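Putative trimethylamine methyltransferase (Rhizobium meliloti, PDB 4YYC) probably acts as a methyltransferase, as a member of the trimethylamine methyltransferase (MttB) family, although its own substrate is not established. Local coordinates at residues F161-S173 with L488-Y500. Numbering follows the deposited sequence.
Sequences FRNFVKLAYMAPS and LARSWLEHYEAPY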
ATOM      1  N   PHE A 161     -24.970 -13.605   8.464  1.00 15.15           N
ATOM      2  CA  PHE A 161     -23.846 -14.557   8.620  1.00 15.07           C
ATOM      3  C   PHE A 161     -23.766 -15.466   7.391  1.00 15.35           C
ATOM      4  O   PHE A 161     -22.737 -15.626   6.739  1.00 15.09           O
ATOM      5  CB  PHE A 161     -24.073 -15.384   9.886  1.00 15.32           C
ATOM      6  CG  PHE A 161     -22.880 -16.178  10.331  1.00 15.33           C
ATOM      7  CD1 PHE A 161     -22.534 -17.405   9.740  1.00 15.51           C
ATOM      8  CD2 PHE A 161     -22.052 -15.686  11.325  1.00 15.07           C
ATOM      9  CE1 PHE A 161     -21.404 -18.090  10.152  1.00 15.54           C
ATOM     10  CE2 PHE A 161     -20.936 -16.373  11.727  1.00 14.98           C
ATOM     11  CZ  PHE A 161     -20.615 -17.588  11.127  1.00 15.04           C
ATOM     12  N   ARG A 162     -24.907 -16.034   7.040  1.00 16.01           N
ATOM     13  CA  ARG A 162     -24.959 -16.899   5.868  1.00 16.57           C
ATOM     14  C   ARG A 162     -24.567 -16.154   4.590  1.00 16.07           C
ATOM     15  O   ARG A 162     -23.812 -16.694   3.772  1.00 15.81           O
ATOM     16  CB  ARG A 162     -26.328 -17.529   5.722  1.00 18.26           C
ATOM     17  CG  ARG A 162     -26.552 -18.586   6.775  1.00 20.15           C
ATOM     18  CD  ARG A 162     -27.985 -19.016   6.778  1.00 22.26           C
ATOM     19  NE  ARG A 162     -28.204 -20.101   7.700  1.00 24.49           N
ATOM     20  CZ  ARG A 162     -29.382 -20.715   7.833  1.00 25.68           C
ATOM     21  NH1 ARG A 162     -30.461 -20.346   7.107  1.00 27.35           N
ATOM     22  NH2 ARG A 162     -29.465 -21.728   8.684  1.00 26.52           N
ATOM     23  N   ASN A 163     -25.050 -14.930   4.429  1.00 15.81           N
ATOM     24  CA  ASN A 163     -24.673 -14.154   3.254  1.00 15.75           C
ATOM     25  C   ASN A 163     -23.143 -13.965   3.164  1.00 15.28           C
ATOM     26  O   ASN A 163     -22.581 -14.040   2.068  1.00 15.49           O
ATOM     27  CB  ASN A 163     -25.378 -12.819   3.204  1.00 16.38           C
ATOM     28  CG  ASN A 163     -26.832 -12.933   2.835  1.00 17.41           C
ATOM     29  OD1 ASN A 163     -27.255 -13.936   2.250  1.00 18.33           O
ATOM     30  ND2 ASN A 163     -27.609 -11.909   3.148  1.00 18.13           N
ATOM     31  N   PHE A 164     -22.497 -13.661   4.271  1.00 14.65           N
ATOM     32  CA  PHE A 164     -21.043 -13.496   4.277  1.00 14.66           C
ATOM     33  C   PHE A 164     -20.332 -14.798   3.983  1.00 14.73           C
ATOM     34  O   PHE A 164     -19.334 -14.780   3.276  1.00 15.18           O
ATOM     35  CB  PHE A 164     -20.514 -12.838   5.541  1.00 14.89           C
ATOM     36  CG  PHE A 164     -20.750 -11.327   5.579  1.00 15.54           C
ATOM     37  CD1 PHE A 164     -19.986 -10.469   4.796  1.00 16.18           C
ATOM     38  CD2 PHE A 164     -21.696 -10.756   6.446  1.00 16.16           C
ATOM     39  CE1 PHE A 164     -20.193  -9.093   4.832  1.00 16.51           C
ATOM     40  CE2 PHE A 164     -21.930  -9.364   6.455  1.00 16.54           C
ATOM     41  CZ  PHE A 164     -21.192  -8.557   5.621  1.00 16.84           C
ATOM     42  N   VAL A 165     -20.848 -15.918   4.512  1.00 14.86           N
ATOM     43  CA  VAL A 165     -20.285 -17.192   4.153  1.00 15.15           C
ATOM     44  C   VAL A 165     -20.398 -17.439   2.645  1.00 15.51           C
ATOM     45  O   VAL A 165     -19.448 -17.889   2.004  1.00 15.22           O
ATOM     46  CB  VAL A 165     -20.862 -18.341   4.972  1.00 15.66           C
ATOM     47  CG1 VAL A 165     -20.323 -19.668   4.482  1.00 16.14           C
ATOM     48  CG2 VAL A 165     -20.466 -18.166   6.434  1.00 15.91           C
ATOM     49  N   LYS A 166     -21.568 -17.143   2.084  1.00 15.65           N
ATOM     50  CA  LYS A 166     -21.777 -17.276   0.653  1.00 16.32           C
ATOM     51  C   LYS A 166     -20.808 -16.414  -0.163  1.00 15.99           C
ATOM     52  O   LYS A 166     -20.212 -16.879  -1.125  1.00 16.02           O
ATOM     53  CB  LYS A 166     -23.227 -16.945   0.268  1.00 17.03           C
ATOM     54  CG  LYS A 166     -24.282 -17.899   0.850  1.00 17.93           C
ATOM     55  CD  LYS A 166     -25.671 -17.401   0.481  1.00 19.22           C
ATOM     56  CE  LYS A 166     -26.737 -18.374   0.924  1.00 20.53           C
ATOM     57  NZ  LYS A 166     -28.120 -17.913   0.683  1.00 21.06           N
ATOM     58  N   LEU A 167     -20.658 -15.136   0.230  1.00 15.63           N
ATOM     59  CA  LEU A 167     -19.768 -14.250  -0.509  1.00 15.74           C
ATOM     60  C   LEU A 167     -18.318 -14.670  -0.401  1.00 15.29           C
ATOM     61  O   LEU A 167     -17.558 -14.565  -1.383  1.00 15.44           O
ATOM     62  CB  LEU A 167     -19.931 -12.813  -0.003  1.00 15.77           C
ATOM     63  CG  LEU A 167     -21.301 -12.152  -0.271  1.00 16.24           C
ATOM     64  CD1 LEU A 167     -21.290 -10.799   0.406  1.00 16.77           C
ATOM     65  CD2 LEU A 167     -21.615 -11.979  -1.733  1.00 16.59           C
ATOM     66  N   ALA A 168     -17.935 -15.196   0.762  1.00 14.76           N
ATOM     67  CA  ALA A 168     -16.592 -15.719   0.937  1.00 14.59           C
ATOM     68  C   ALA A 168     -16.344 -16.982   0.094  1.00 14.88           C
ATOM     69  O   ALA A 168     -15.244 -17.159  -0.447  1.00 15.03           O
ATOM     70  CB  ALA A 168     -16.320 -16.042   2.398  1.00 14.64           C
ATOM     71  N   TYR A 169     -17.366 -17.831  -0.028  1.00 15.28           N
ATOM     72  CA  TYR A 169     -17.295 -19.018  -0.889  1.00 16.15           C
ATOM     73  C   TYR A 169     -17.074 -18.606  -2.347  1.00 16.47           C
ATOM     74  O   TYR A 169     -16.286 -19.210  -3.059  1.00 17.00           O
ATOM     75  CB  TYR A 169     -18.571 -19.856  -0.723  1.00 17.20           C
ATOM     76  CG  TYR A 169     -18.698 -20.956  -1.718  1.00 18.16           C
ATOM     77  CD1 TYR A 169     -17.918 -22.090  -1.617  1.00 18.79           C
ATOM     78  CD2 TYR A 169     -19.559 -20.830  -2.817  1.00 19.29           C
ATOM     79  CE1 TYR A 169     -18.046 -23.126  -2.526  1.00 20.33           C
ATOM     80  CE2 TYR A 169     -19.689 -21.865  -3.736  1.00 20.55           C
ATOM     81  CZ  TYR A 169     -18.926 -22.995  -3.584  1.00 21.14           C
ATOM     82  OH  TYR A 169     -19.018 -24.016  -4.488  1.00 23.40           O
HETATM   83  N   MSE A 170     -17.772 -17.558  -2.787  1.00 16.45           N
HETATM   84  CA  MSE A 170     -17.702 -17.111  -4.166  1.00 17.28           C
HETATM   85  C   MSE A 170     -16.482 -16.268  -4.469  1.00 16.74           C
HETATM   86  O   MSE A 170     -15.995 -16.316  -5.599  1.00 17.80           O
HETATM   87  CB  MSE A 170     -18.953 -16.352  -4.536  1.00 17.99           C
HETATM   88  CG  MSE A 170     -20.144 -17.282  -4.579  1.00 19.44           C
HETATM   89 SE   MSE A 170     -21.816 -16.371  -5.087  1.00 21.02          SE
HETATM   90  CE  MSE A 170     -22.255 -15.435  -3.459  1.00 21.48           C
ATOM     91  N   ALA A 171     -15.992 -15.471  -3.527  1.00 15.89           N
ATOM     92  CA  ALA A 171     -14.855 -14.549  -3.758  1.00 15.79           C
ATOM     93  C   ALA A 171     -13.631 -15.395  -4.177  1.00 16.14           C
ATOM     94  O   ALA A 171     -13.174 -16.242  -3.401  1.00 15.83           O
ATOM     95  CB  ALA A 171     -14.530 -13.799  -2.511  1.00 15.58           C
ATOM     96  N   PRO A 172     -13.052 -15.132  -5.365  1.00 16.73           N
ATOM     97  CA  PRO A 172     -12.052 -16.094  -5.846  1.00 17.37           C
ATOM     98  C   PRO A 172     -10.759 -16.133  -5.021  1.00 16.86           C
ATOM     99  O   PRO A 172     -10.118 -17.182  -4.957  1.00 17.48           O
ATOM    100  CB  PRO A 172     -11.727 -15.624  -7.264  1.00 18.31           C
ATOM    101  CG  PRO A 172     -12.813 -14.734  -7.644  1.00 18.98           C
ATOM    102  CD  PRO A 172     -13.560 -14.269  -6.437  1.00 17.49           C
ATOM    103  N   SER A 173     -10.375 -15.031  -4.382  1.00 16.27           N
ATOM    104  CA  SER A 173      -9.149 -15.027  -3.579  1.00 16.27           C
ATOM    105  C   SER A 173      -9.416 -15.057  -2.096  1.00 16.24           C
ATOM    106  O   SER A 173      -8.507 -14.840  -1.306  1.00 16.30           O
ATOM    107  CB  SER A 173      -8.189 -13.879  -3.974  1.00 16.47           C
ATOM    108  OG  SER A 173      -7.584 -14.112  -5.231  1.00 16.98           O
ATOM    109  N   LEU A 488     -22.934  -5.831  -7.369  1.00 16.57           N
ATOM    110  CA  LEU A 488     -22.206  -7.048  -7.589  1.00 16.92           C
ATOM    111  C   LEU A 488     -22.524  -8.070  -6.471  1.00 16.51           C
ATOM    112  O   LEU A 488     -22.716  -9.264  -6.760  1.00 17.26           O
ATOM    113  CB  LEU A 488     -20.703  -6.799  -7.704  1.00 17.43           C
ATOM    114  CG  LEU A 488     -19.961  -8.018  -8.254  1.00 18.89           C
ATOM    115  CD1 LEU A 488     -20.420  -8.438  -9.640  1.00 20.20           C
ATOM    116  CD2 LEU A 488     -18.486  -7.729  -8.252  1.00 19.38           C
ATOM    117  N   ALA A 489     -22.566  -7.604  -5.225  1.00 15.74           N
ATOM    118  CA  ALA A 489     -22.943  -8.475  -4.095  1.00 15.81           C
ATOM    119  C   ALA A 489     -24.339  -9.057  -4.344  1.00 17.06           C
ATOM    120  O   ALA A 489     -24.552 -10.251  -4.122  1.00 16.81           O
ATOM    121  CB  ALA A 489     -22.935  -7.727  -2.789  1.00 15.62           C
ATOM    122  N   ARG A 490     -25.255  -8.204  -4.780  1.00 17.40           N
ATOM    123  CA  ARG A 490     -26.643  -8.690  -5.033  1.00 18.92           C
ATOM    124  C   ARG A 490     -26.656  -9.768  -6.129  1.00 19.85           C
ATOM    125  O   ARG A 490     -27.353 -10.786  -6.017  1.00 20.36           O
ATOM    126  CB  ARG A 490     -27.550  -7.522  -5.389  1.00 19.82           C
ATOM    127  CG  ARG A 490     -27.858  -6.610  -4.209  1.00 20.49           C
ATOM    128  CD  ARG A 490     -28.723  -5.462  -4.632  1.00 22.30           C
ATOM    129  NE  ARG A 490     -29.022  -4.509  -3.573  1.00 23.64           N
ATOM    130  CZ  ARG A 490     -30.034  -4.576  -2.717  1.00 25.68           C
ATOM    131  NH1 ARG A 490     -30.895  -5.595  -2.716  1.00 28.06           N
ATOM    132  NH2 ARG A 490     -30.227  -3.590  -1.848  1.00 26.83           N
ATOM    133  N   SER A 491     -25.878  -9.539  -7.176  1.00 19.56           N
ATOM    134  CA  SER A 491     -25.782 -10.434  -8.281  1.00 20.73           C
ATOM    135  C   SER A 491     -25.178 -11.762  -7.857  1.00 20.22           C
ATOM    136  O   SER A 491     -25.695 -12.828  -8.202  1.00 20.74           O
ATOM    137  CB  SER A 491     -24.944  -9.831  -9.400  1.00 21.64           C
ATOM    138  OG  SER A 491     -25.026 -10.687 -10.526  1.00 24.09           O
ATOM    139  N   TRP A 492     -24.082 -11.690  -7.100  1.00 18.73           N
ATOM    140  CA  TRP A 492     -23.457 -12.908  -6.598  1.00 18.67           C
ATOM    141  C   TRP A 492     -24.426 -13.721  -5.738  1.00 18.94           C
ATOM    142  O   TRP A 492     -24.517 -14.955  -5.878  1.00 19.77           O
ATOM    143  CB  TRP A 492     -22.203 -12.598  -5.797  1.00 17.81           C
ATOM    144  CG  TRP A 492     -20.988 -12.260  -6.573  1.00 17.70           C
ATOM    145  CD1 TRP A 492     -20.896 -11.880  -7.878  1.00 18.45           C
ATOM    146  CD2 TRP A 492     -19.656 -12.226  -6.048  1.00 17.48           C
ATOM    147  NE1 TRP A 492     -19.573 -11.587  -8.191  1.00 18.66           N
ATOM    148  CE2 TRP A 492     -18.801 -11.817  -7.084  1.00 17.67           C
ATOM    149  CE3 TRP A 492     -19.100 -12.527  -4.791  1.00 17.15           C
ATOM    150  CZ2 TRP A 492     -17.417 -11.700  -6.905  1.00 17.79           C
ATOM    151  CZ3 TRP A 492     -17.745 -12.389  -4.618  1.00 17.00           C
ATOM    152  CH2 TRP A 492     -16.926 -11.992  -5.671  1.00 17.48           C
ATOM    153  N   LEU A 493     -25.164 -13.044  -4.870  1.00 18.60           N
ATOM    154  CA  LEU A 493     -26.055 -13.765  -3.950  1.00 19.36           C
ATOM    155  C   LEU A 493     -27.231 -14.386  -4.709  1.00 21.15           C
ATOM    156  O   LEU A 493     -27.684 -15.489  -4.353  1.00 21.68           O
ATOM    157  CB  LEU A 493     -26.534 -12.854  -2.850  1.00 19.02           C
ATOM    158  CG  LEU A 493     -25.489 -12.530  -1.785  1.00 18.61           C
ATOM    159  CD1 LEU A 493     -26.017 -11.420  -0.899  1.00 19.09           C
ATOM    160  CD2 LEU A 493     -25.114 -13.754  -0.947  1.00 18.59           C
ATOM    161  N   GLU A 494     -27.674 -13.726  -5.769  1.00 22.67           N
ATOM    162  CA  GLU A 494     -28.708 -14.303  -6.647  1.00 25.05           C
ATOM    163  C   GLU A 494     -28.253 -15.544  -7.383  1.00 26.81           C
ATOM    164  O   GLU A 494     -29.054 -16.464  -7.562  1.00 28.40           O
ATOM    165  CB  GLU A 494     -29.231 -13.263  -7.650  1.00 26.26           C
ATOM    166  CG  GLU A 494     -30.134 -12.282  -6.965  1.00 27.33           C
ATOM    167  N   HIS A 495     -26.986 -15.591  -7.794  1.00 26.99           N
ATOM    168  CA  HIS A 495     -26.465 -16.709  -8.552  1.00 29.07           C
ATOM    169  C   HIS A 495     -25.822 -17.820  -7.776  1.00 26.76           C
ATOM    170  O   HIS A 495     -25.539 -18.863  -8.333  1.00 27.26           O
ATOM    171  CB  HIS A 495     -25.590 -16.190  -9.678  1.00 32.58           C
ATOM    172  CG  HIS A 495     -26.403 -15.423 -10.681  1.00 36.23           C
ATOM    173  ND1 HIS A 495     -26.543 -14.051 -10.629  1.00 37.52           N
ATOM    174  CD2 HIS A 495     -27.236 -15.847 -11.664  1.00 39.79           C
ATOM    175  CE1 HIS A 495     -27.358 -13.656 -11.591  1.00 39.84           C
ATOM    176  NE2 HIS A 495     -27.788 -14.725 -12.239  1.00 41.27           N
ATOM    177  N   TYR A 496     -25.645 -17.601  -6.486  1.00 24.34           N
ATOM    178  CA  TYR A 496     -25.045 -18.583  -5.604  1.00 23.13           C
ATOM    179  C   TYR A 496     -25.719 -19.950  -5.675  1.00 24.64           C
ATOM    180  O   TYR A 496     -26.953 -20.050  -5.716  1.00 24.80           O
ATOM    181  CB  TYR A 496     -25.124 -18.056  -4.168  1.00 21.36           C
ATOM    182  CG  TYR A 496     -24.723 -19.060  -3.137  1.00 20.41           C
ATOM    183  CD1 TYR A 496     -23.406 -19.231  -2.782  1.00 19.75           C
ATOM    184  CD2 TYR A 496     -25.684 -19.820  -2.486  1.00 20.71           C
ATOM    185  CE1 TYR A 496     -23.037 -20.152  -1.804  1.00 19.30           C
ATOM    186  CE2 TYR A 496     -25.331 -20.739  -1.528  1.00 20.02           C
ATOM    187  CZ  TYR A 496     -24.002 -20.900  -1.187  1.00 19.57           C
ATOM    188  OH  TYR A 496     -23.648 -21.804  -0.218  1.00 19.22           O
ATOM    189  N   GLU A 497     -24.891 -20.989  -5.711  1.00 25.35           N
ATOM    190  CA  GLU A 497     -25.341 -22.376  -5.562  1.00 27.36           C
ATOM    191  C   GLU A 497     -24.498 -23.012  -4.493  1.00 25.07           C
ATOM    192  O   GLU A 497     -23.281 -22.944  -4.563  1.00 23.94           O
ATOM    193  CB  GLU A 497     -25.118 -23.129  -6.846  1.00 31.41           C
ATOM    194  CG  GLU A 497     -26.057 -22.684  -7.937  1.00 35.24           C
ATOM    195  CD  GLU A 497     -25.968 -23.556  -9.175  1.00 39.81           C
ATOM    196  OE1 GLU A 497     -25.746 -24.790  -9.038  1.00 44.95           O
ATOM    197  OE2 GLU A 497     -26.108 -23.002 -10.279  1.00 43.40           O
ATOM    198  N   ALA A 498     -25.134 -23.603  -3.507  1.00 23.84           N
ATOM    199  CA  ALA A 498     -24.398 -24.182  -2.404  1.00 22.99           C
ATOM    200  C   ALA A 498     -23.531 -25.356  -2.865  1.00 23.29           C
ATOM    201  O   ALA A 498     -23.959 -26.140  -3.703  1.00 24.38           O
ATOM    202  CB  ALA A 498     -25.329 -24.606  -1.288  1.00 23.07           C
ATOM    203  N   PRO A 499     -22.327 -25.479  -2.320  1.00 22.22           N
ATOM    204  CA  PRO A 499     -21.505 -26.650  -2.617  1.00 23.04           C
ATOM    205  C   PRO A 499     -22.161 -27.910  -2.046  1.00 23.81           C
ATOM    206  O   PRO A 499     -22.759 -27.871  -0.985  1.00 23.07           O
ATOM    207  CB  PRO A 499     -20.191 -26.372  -1.893  1.00 22.49           C
ATOM    208  CG  PRO A 499     -20.516 -25.387  -0.847  1.00 21.45           C
ATOM    209  CD  PRO A 499     -21.712 -24.601  -1.313  1.00 21.28           C
ATOM    210  N   TYR A 500     -22.006 -29.022  -2.735  1.00 25.50           N
ATOM    211  CA  TYR A 500     -22.589 -30.275  -2.306  1.00 26.87           C
ATOM    212  C   TYR A 500     -22.200 -30.656  -0.889  1.00 26.03           C
ATOM    213  O   TYR A 500     -21.055 -30.485  -0.496  1.00 25.41           O
ATOM    214  CB  TYR A 500     -22.112 -31.378  -3.229  1.00 29.23           C
ATOM    215  CG  TYR A 500     -22.630 -32.727  -2.871  1.00 30.61           C
ATOM    216  CD1 TYR A 500     -23.926 -33.094  -3.210  1.00 32.03           C
ATOM    217  CD2 TYR A 500     -21.844 -33.640  -2.156  1.00 31.28           C
ATOM    218  CE1 TYR A 500     -24.423 -34.336  -2.874  1.00 32.92           C
ATOM    219  CE2 TYR A 500     -22.332 -34.875  -1.802  1.00 32.23           C
ATOM    220  CZ  TYR A 500     -23.620 -35.228  -2.176  1.00 33.16           C
ATOM    221  OH  TYR A 500     -24.104 -36.469  -1.867  1.00 34.48           O
TER
HETATM  222  O   HOH W   1     -28.263 -16.389  -1.840  1.00 30.50           O
HETATM  223  O   HOH W   2     -21.216 -24.215  -5.830  1.00 35.03           O
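Leu493 sits as a knob in a hole formed by Asn163, Lys166, Leu167 and Met170, where segments 161-170 and 488-495, from helices 158-170 and 481-495 of this MttB-family protein, cross at 90°. The axes of these two segments approach to 10.0 Å. The tail after Tyr496 then runs on past Tyr169. This is structural packing that joins two helices far apart in sequence.

Apolar contacts fill the centre. Leu167 CD2 lies 3.9 Å from Leu493 CG and also reaches Trp492 CE3. The indole of Trp492 meets the turn just after helix 158-170, with Ala171 CA 3.7 Å from Trp492 CZ3 and Pro172 CD near CH2. Helix 404-420 adds Phe407 against Leu167 and Gln411 against Trp492.

A second set of contacts is aromatic. The extended chain of Lys166 crosses the Tyr496 ring at about a right angle. Lys166 CG stands over the ring centre in a CH-pi contact, 3.7 Å from the centroid of the Tyr496 ring. Tyr496 OH is hydrogen-bonded to Tyr203 O, which ties down the far end of the ring. The rings of Tyr169 and Tyr496 meet obliquely, with planes at 81°. Pro499 CD lies over one face of the Tyr169 ring, offset toward the rim, a second CH-pi contact.

Two waters each join a side-chain end to a backbone carbonyl. One accepts from Lys166 NZ and donates to Leu493 O. The other links Tyr169 OH to Glu497 O.

Met170, present as selenomethionine, makes Met-aromatic contacts with both Trp492 and Tyr496. Met170 SE is oblique to the indole but at the edge of the Tyr496 ring, 3.8 Å from Tyr496 CB. The chain bends at its last torsion (chi3 -76°), bringing the methyl Met170 CE to 3.7 Å from Trp492 CB, while Met170 SE lies 3.2 Å from Trp492 O.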